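Macro domain-containing protein (Thermosipho africanus, PDB 7OMU) joins a DarT-like domain to a macro domain in one chain, with adenosine-5-diphosphoribose bound in the macro-domain region. Local coordinates at residues F23-V35 and N84-L97. The protein carries 1 engineered substitution. Residues are numbered along the deposited sequence; the frame is centred on the assembly and turned at random.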
loop_
_atom_site.group_PDB
_atom_site.type_symbol
_atom_site.label_atom_id
_atom_site.label_comp_id
_atom_site.label_asym_id
_atom_site.label_seq_id
_atom_site.Cartn_x
_atom_site.Cartn_y
_atom_site.Cartn_z
ATOM N N PHE A 23 -1.939 -19.645 -8.922
ATOM C CA PHE A 23 -1.025 -18.619 -9.524
ATOM C C PHE A 23 0.257 -18.508 -8.679
ATOM O O PHE A 23 0.236 -18.901 -7.496
ATOM C CB PHE A 23 -1.736 -17.266 -9.694
ATOM C CG PHE A 23 -2.647 -16.806 -8.575
ATOM C CD1 PHE A 23 -3.991 -17.158 -8.544
ATOM C CD2 PHE A 23 -2.168 -15.970 -7.573
ATOM C CE1 PHE A 23 -4.820 -16.719 -7.520
ATOM C CE2 PHE A 23 -3.000 -15.530 -6.552
ATOM C CZ PHE A 23 -4.325 -15.904 -6.527
ATOM N N ARG A 24 1.348 -18.032 -9.289
ATOM C CA ARG A 24 2.491 -17.388 -8.584
ATOM C C ARG A 24 3.541 -16.885 -9.589
ATOM O O ARG A 24 3.831 -17.588 -10.577
ATOM C CB ARG A 24 3.164 -18.299 -7.550
ATOM C CG ARG A 24 4.232 -17.549 -6.765
ATOM C CD ARG A 24 5.065 -18.397 -5.843
ATOM N NE ARG A 24 5.743 -19.457 -6.568
ATOM C CZ ARG A 24 6.158 -20.589 -6.011
ATOM N NH1 ARG A 24 5.946 -20.810 -4.723
ATOM N NH2 ARG A 24 6.753 -21.513 -6.742
ATOM N N GLU A 25 4.079 -15.690 -9.313
ATOM C CA GLU A 25 5.300 -15.097 -9.912
ATOM C C GLU A 25 6.205 -14.600 -8.780
ATOM O O GLU A 25 5.700 -14.398 -7.670
ATOM C CB GLU A 25 4.925 -13.908 -10.792
ATOM C CG GLU A 25 4.419 -14.282 -12.172
ATOM C CD GLU A 25 3.868 -13.112 -12.969
ATOM O OE1 GLU A 25 3.346 -12.164 -12.330
ATOM O OE2 GLU A 25 3.976 -13.143 -14.222
ATOM N N LEU A 26 7.491 -14.400 -9.055
ATOM C CA LEU A 26 8.425 -13.654 -8.172
ATOM C C LEU A 26 8.733 -12.306 -8.835
ATOM O O LEU A 26 8.517 -12.179 -10.054
ATOM C CB LEU A 26 9.686 -14.492 -7.944
ATOM C CG LEU A 26 9.488 -15.760 -7.118
ATOM C CD1 LEU A 26 10.651 -16.713 -7.308
ATOM C CD2 LEU A 26 9.321 -15.441 -5.645
ATOM N N TYR A 27 9.202 -11.328 -8.059
ATOM C CA TYR A 27 9.209 -9.894 -8.440
ATOM C C TYR A 27 10.541 -9.248 -8.059
ATOM O O TYR A 27 10.970 -9.382 -6.900
ATOM C CB TYR A 27 8.037 -9.185 -7.762
ATOM C CG TYR A 27 6.691 -9.799 -8.056
ATOM C CD1 TYR A 27 6.005 -9.491 -9.222
ATOM C CD2 TYR A 27 6.112 -10.708 -7.185
ATOM C CE1 TYR A 27 4.780 -10.066 -9.513
ATOM C CE2 TYR A 27 4.879 -11.280 -7.456
ATOM C CZ TYR A 27 4.210 -10.961 -8.625
ATOM O OH TYR A 27 3.001 -11.533 -8.898
ATOM N N TYR A 28 11.173 -8.572 -9.023
ATOM C CA TYR A 28 12.411 -7.773 -8.839
ATOM C C TYR A 28 12.083 -6.309 -9.138
ATOM O O TYR A 28 11.678 -6.004 -10.277
ATOM C CB TYR A 28 13.524 -8.303 -9.740
ATOM C CG TYR A 28 14.825 -7.546 -9.653
ATOM C CD1 TYR A 28 15.712 -7.753 -8.610
ATOM C CD2 TYR A 28 15.178 -6.625 -10.626
ATOM C CE1 TYR A 28 16.922 -7.073 -8.544
ATOM C CE2 TYR A 28 16.374 -5.927 -10.567
ATOM C CZ TYR A 28 17.253 -6.152 -9.525
ATOM O OH TYR A 28 18.428 -5.455 -9.487
ATOM N N ILE A 29 12.218 -5.445 -8.127
ATOM C CA ILE A 29 12.028 -3.968 -8.240
ATOM C C ILE A 29 13.300 -3.374 -8.845
ATOM O O ILE A 29 14.391 -3.751 -8.376
ATOM C CB ILE A 29 11.727 -3.347 -6.864
ATOM C CG1 ILE A 29 10.469 -3.945 -6.235
ATOM C CG2 ILE A 29 11.635 -1.832 -6.963
ATOM C CD1 ILE A 29 10.377 -3.714 -4.748
ATOM N N THR A 30 13.166 -2.473 -9.819
ATOM C CA THR A 30 14.307 -1.764 -10.459
ATOM C C THR A 30 13.853 -0.444 -11.088
ATOM O O THR A 30 12.639 -0.258 -11.296
ATOM C CB THR A 30 14.980 -2.648 -11.516
ATOM O OG1 THR A 30 16.265 -2.090 -11.797
ATOM C CG2 THR A 30 14.166 -2.777 -12.785
ATOM N N HIS A 31 14.810 0.430 -11.400
ATOM C CA HIS A 31 14.589 1.656 -12.206
ATOM C C HIS A 31 14.237 1.216 -13.628
ATOM O O HIS A 31 14.828 0.237 -14.110
ATOM C CB HIS A 31 15.813 2.580 -12.155
ATOM C CG HIS A 31 15.514 3.992 -12.535
ATOM N ND1 HIS A 31 15.150 4.353 -13.818
ATOM C CD2 HIS A 31 15.533 5.132 -11.811
ATOM C CE1 HIS A 31 14.952 5.654 -13.868
ATOM N NE2 HIS A 31 15.183 6.157 -12.649
ATOM N N ILE A 32 13.294 1.904 -14.268
ATOM C CA ILE A 32 12.745 1.494 -15.592
ATOM C C ILE A 32 13.818 1.685 -16.674
ATOM O O ILE A 32 13.681 1.071 -17.748
ATOM C CB ILE A 32 11.434 2.239 -15.905
ATOM C CG1 ILE A 32 10.750 1.648 -17.138
ATOM C CG2 ILE A 32 11.671 3.734 -16.043
ATOM C CD1 ILE A 32 9.333 2.120 -17.351
ATOM N N ASP A 33 14.856 2.484 -16.399
ATOM C CA ASP A 33 16.018 2.687 -17.307
ATOM C C ASP A 33 16.795 1.371 -17.466
ATOM O O ASP A 33 17.417 1.184 -18.531
ATOM C CB ASP A 33 16.925 3.815 -16.806
ATOM C CG ASP A 33 16.321 5.211 -16.903
ATOM O OD1 ASP A 33 15.288 5.377 -17.602
ATOM O OD2 ASP A 33 16.892 6.134 -16.275
ATOM N N ASN A 34 16.740 0.484 -16.464
ATOM C CA ASN A 34 17.537 -0.772 -16.414
ATOM C C ASN A 34 16.841 -1.920 -17.158
ATOM O O ASN A 34 17.487 -2.970 -17.318
ATOM C CB ASN A 34 17.804 -1.221 -14.977
ATOM C CG ASN A 34 18.639 -0.235 -14.190
ATOM O OD1 ASN A 34 19.459 0.485 -14.757
ATOM N ND2 ASN A 34 18.445 -0.207 -12.879
ATOM N N VAL A 35 15.586 -1.757 -17.586
ATOM C CA VAL A 35 14.741 -2.896 -18.058
ATOM C C VAL A 35 15.355 -3.521 -19.311
ATOM O O VAL A 35 15.445 -4.746 -19.385
ATOM C CB VAL A 35 13.267 -2.494 -18.269
ATOM C CG1 VAL A 35 12.461 -3.614 -18.915
ATOM C CG2 VAL A 35 12.620 -2.067 -16.959
ATOM N N ASN A 84 17.720 -10.499 -5.348
ATOM C CA ASN A 84 16.595 -10.495 -4.374
ATOM C C ASN A 84 15.266 -10.460 -5.136
ATOM O O ASN A 84 14.891 -9.375 -5.630
ATOM C CB ASN A 84 16.738 -9.326 -3.395
ATOM C CG ASN A 84 15.868 -9.458 -2.165
ATOM O OD1 ASN A 84 16.345 -9.851 -1.105
ATOM N ND2 ASN A 84 14.599 -9.115 -2.291
ATOM N N LEU A 85 14.592 -11.610 -5.232
ATOM C CA LEU A 85 13.251 -11.757 -5.860
ATOM C C LEU A 85 12.193 -11.842 -4.756
ATOM O O LEU A 85 12.108 -12.898 -4.109
ATOM C CB LEU A 85 13.242 -13.020 -6.728
ATOM C CG LEU A 85 14.346 -13.107 -7.779
ATOM C CD1 LEU A 85 14.175 -14.341 -8.646
ATOM C CD2 LEU A 85 14.376 -11.857 -8.641
ATOM N N TYR A 86 11.427 -10.770 -4.545
ATOM C CA TYR A 86 10.376 -10.676 -3.497
ATOM C C TYR A 86 9.169 -11.537 -3.887
ATOM O O TYR A 86 8.858 -11.619 -5.085
ATOM C CB TYR A 86 9.909 -9.231 -3.307
ATOM C CG TYR A 86 10.934 -8.268 -2.765
ATOM C CD1 TYR A 86 11.332 -8.317 -1.439
ATOM C CD2 TYR A 86 11.476 -7.278 -3.565
ATOM C CE1 TYR A 86 12.256 -7.420 -0.925
ATOM C CE2 TYR A 86 12.402 -6.377 -3.070
ATOM C CZ TYR A 86 12.793 -6.446 -1.745
ATOM O OH TYR A 86 13.711 -5.554 -1.266
ATOM N N PHE A 87 8.495 -12.132 -2.901
ATOM C CA PHE A 87 7.174 -12.791 -3.067
ATOM C C PHE A 87 6.089 -11.717 -3.139
ATOM O O PHE A 87 5.064 -11.932 -3.820
ATOM C CB PHE A 87 6.886 -13.744 -1.907
ATOM C CG PHE A 87 7.815 -14.923 -1.849
ATOM C CD1 PHE A 87 7.610 -16.017 -2.670
ATOM C CD2 PHE A 87 8.901 -14.926 -0.993
ATOM C CE1 PHE A 87 8.475 -17.096 -2.634
ATOM C CE2 PHE A 87 9.766 -16.008 -0.958
ATOM C CZ PHE A 87 9.547 -17.093 -1.772
ATOM N N GLN A 88 6.314 -10.611 -2.422
ATOM C CA GLN A 88 5.417 -9.433 -2.374
ATOM C C GLN A 88 6.240 -8.180 -2.647
ATOM O O GLN A 88 7.002 -7.746 -1.789
ATOM C CB GLN A 88 4.738 -9.360 -1.005
ATOM C CG GLN A 88 3.945 -8.080 -0.793
ATOM C CD GLN A 88 2.836 -7.960 -1.806
ATOM O OE1 GLN A 88 3.004 -7.374 -2.882
ATOM N NE2 GLN A 88 1.698 -8.545 -1.464
ATOM N N PRO A 89 6.135 -7.575 -3.850
ATOM C CA PRO A 89 6.856 -6.337 -4.156
ATOM C C PRO A 89 6.203 -5.066 -3.584
ATOM O O PRO A 89 6.915 -4.090 -3.401
ATOM C CB PRO A 89 6.832 -6.288 -5.690
ATOM C CG PRO A 89 5.545 -6.998 -6.053
ATOM C CD PRO A 89 5.352 -8.066 -4.995
ATOM N N ARG A 90 4.885 -5.094 -3.337
ATOM C CA ARG A 90 4.130 -3.973 -2.716
ATOM C C ARG A 90 4.432 -3.980 -1.215
ATOM O O ARG A 90 3.548 -4.399 -0.437
ATOM C CB ARG A 90 2.637 -4.122 -3.014
ATOM C CG ARG A 90 1.795 -2.906 -2.662
ATOM C CD ARG A 90 0.336 -3.155 -3.003
ATOM N NE ARG A 90 -0.551 -2.073 -2.596
ATOM C CZ ARG A 90 -0.962 -1.852 -1.344
ATOM N NH1 ARG A 90 -0.555 -2.630 -0.351
ATOM N NH2 ARG A 90 -1.778 -0.841 -1.086
ATOM N N ASN A 91 5.631 -3.509 -0.845
ATOM C CA ASN A 91 6.279 -3.733 0.475
ATOM C C ASN A 91 7.054 -2.484 0.900
ATOM O O ASN A 91 7.233 -1.564 0.106
ATOM C CB ASN A 91 7.173 -4.975 0.403
ATOM C CG ASN A 91 8.363 -4.797 -0.517
ATOM O OD1 ASN A 91 9.035 -3.768 -0.493
ATOM N ND2 ASN A 91 8.641 -5.804 -1.326
ATOM N N PRO A 92 7.547 -2.411 2.163
ATOM C CA PRO A 92 8.317 -1.260 2.647
ATOM C C PRO A 92 9.451 -0.723 1.761
ATOM O O PRO A 92 9.712 0.461 1.832
ATOM C CB PRO A 92 8.948 -1.817 3.931
ATOM C CG PRO A 92 7.903 -2.753 4.460
ATOM C CD PRO A 92 7.334 -3.409 3.224
ATOM N N MET A 93 10.122 -1.591 0.999
ATOM C CA MET A 93 11.251 -1.196 0.119
ATOM C C MET A 93 10.700 -0.323 -1.010
ATOM O O MET A 93 11.195 0.811 -1.178
ATOM C CB MET A 93 11.971 -2.408 -0.480
ATOM C CG MET A 93 13.188 -2.031 -1.315
ATOM S SD MET A 93 14.333 -0.976 -0.385
ATOM C CE MET A 93 15.445 -2.218 0.277
ATOM N N LEU A 94 9.703 -0.827 -1.742
ATOM C CA LEU A 94 9.043 -0.079 -2.845
ATOM C C LEU A 94 8.496 1.244 -2.299
ATOM O O LEU A 94 8.677 2.283 -2.962
ATOM C CB LEU A 94 7.924 -0.926 -3.454
ATOM C CG LEU A 94 7.239 -0.313 -4.673
ATOM C CD1 LEU A 94 8.248 0.110 -5.732
ATOM C CD2 LEU A 94 6.250 -1.289 -5.270
ATOM N N TYR A 95 7.879 1.209 -1.118
ATOM C CA TYR A 95 7.338 2.407 -0.431
ATOM C C TYR A 95 8.477 3.378 -0.112
ATOM O O TYR A 95 8.280 4.591 -0.301
ATOM C CB TYR A 95 6.591 2.036 0.848
ATOM C CG TYR A 95 5.692 3.141 1.330
ATOM C CD1 TYR A 95 4.418 3.288 0.811
ATOM C CD2 TYR A 95 6.130 4.072 2.259
ATOM C CE1 TYR A 95 3.584 4.310 1.235
ATOM C CE2 TYR A 95 5.312 5.102 2.689
ATOM C CZ TYR A 95 4.033 5.219 2.176
ATOM O OH TYR A 95 3.214 6.229 2.587
ATOM N N ARG A 96 9.612 2.864 0.374
ATOM C CA ARG A 96 10.806 3.680 0.723
ATOM C C ARG A 96 11.285 4.425 -0.524
ATOM O O ARG A 96 11.607 5.619 -0.399
ATOM C CB ARG A 96 11.940 2.825 1.298
ATOM C CG ARG A 96 13.310 3.496 1.258
ATOM C CD ARG A 96 14.273 2.995 2.302
ATOM N NE ARG A 96 15.081 4.097 2.809
ATOM C CZ ARG A 96 15.929 4.024 3.830
ATOM N NH1 ARG A 96 16.111 2.883 4.476
ATOM N NH2 ARG A 96 16.606 5.099 4.202
ATOM N N LEU A 97 11.343 3.739 -1.670
ATOM C CA LEU A 97 11.840 4.325 -2.941
ATOM C C LEU A 97 10.924 5.475 -3.366
ATOM O O LEU A 97 11.449 6.495 -3.845
ATOM C CB LEU A 97 11.905 3.246 -4.028
ATOM C CG LEU A 97 12.903 2.111 -3.805
ATOM C CD1 LEU A 97 13.107 1.337 -5.093
ATOM C CD2 LEU A 97 14.242 2.612 -3.279
#
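Tyr86 N donates to Tyr27 O at 2.8 Å, and Tyr27 N returns a bond to Tyr86 O at 3.0 Å. The two form a single antiparallel hydrogen-bonded bridge. Segments 25-31 and 84-86 run at 122° to each other, well short of antiparallel, and the pairing stops at one bridge. Both bonds are bent. Pro89 lies over one face of the Tyr27 ring in a CH-pi contact, its CG 4.1 Å from the ring centroid. The carbonyl oxygens of Tyr86 and Phe87 sit at the edge of that ring. The Ile29 side chain leaves the backbone toward 84-97. With CG1 anti to its carbonyl carbon (chi1 -59°) and the chain extended beyond it (chi2 161°), CD1 reaches Tyr86 CE2 at 3.7 Å, while CG2 meets Leu97 CD1 at 4.0 Å. Asn84 ND2 sits over the centre of one face of the Tyr86 ring and Asn91 ND2 over the centre of the other. Asn91 also caps helix 92-99: its OD1 accepts from Leu94 N and, weakly, Met93 N, and its ND2 donates to Gln88 O. The bridge links the edge strands of two sheets of the DarT-like domain. Strand 25-31 bonds to strand 107-113, strand 82-86 to strand 170-174, and helix 62-70 packs against Asn84 and Met93.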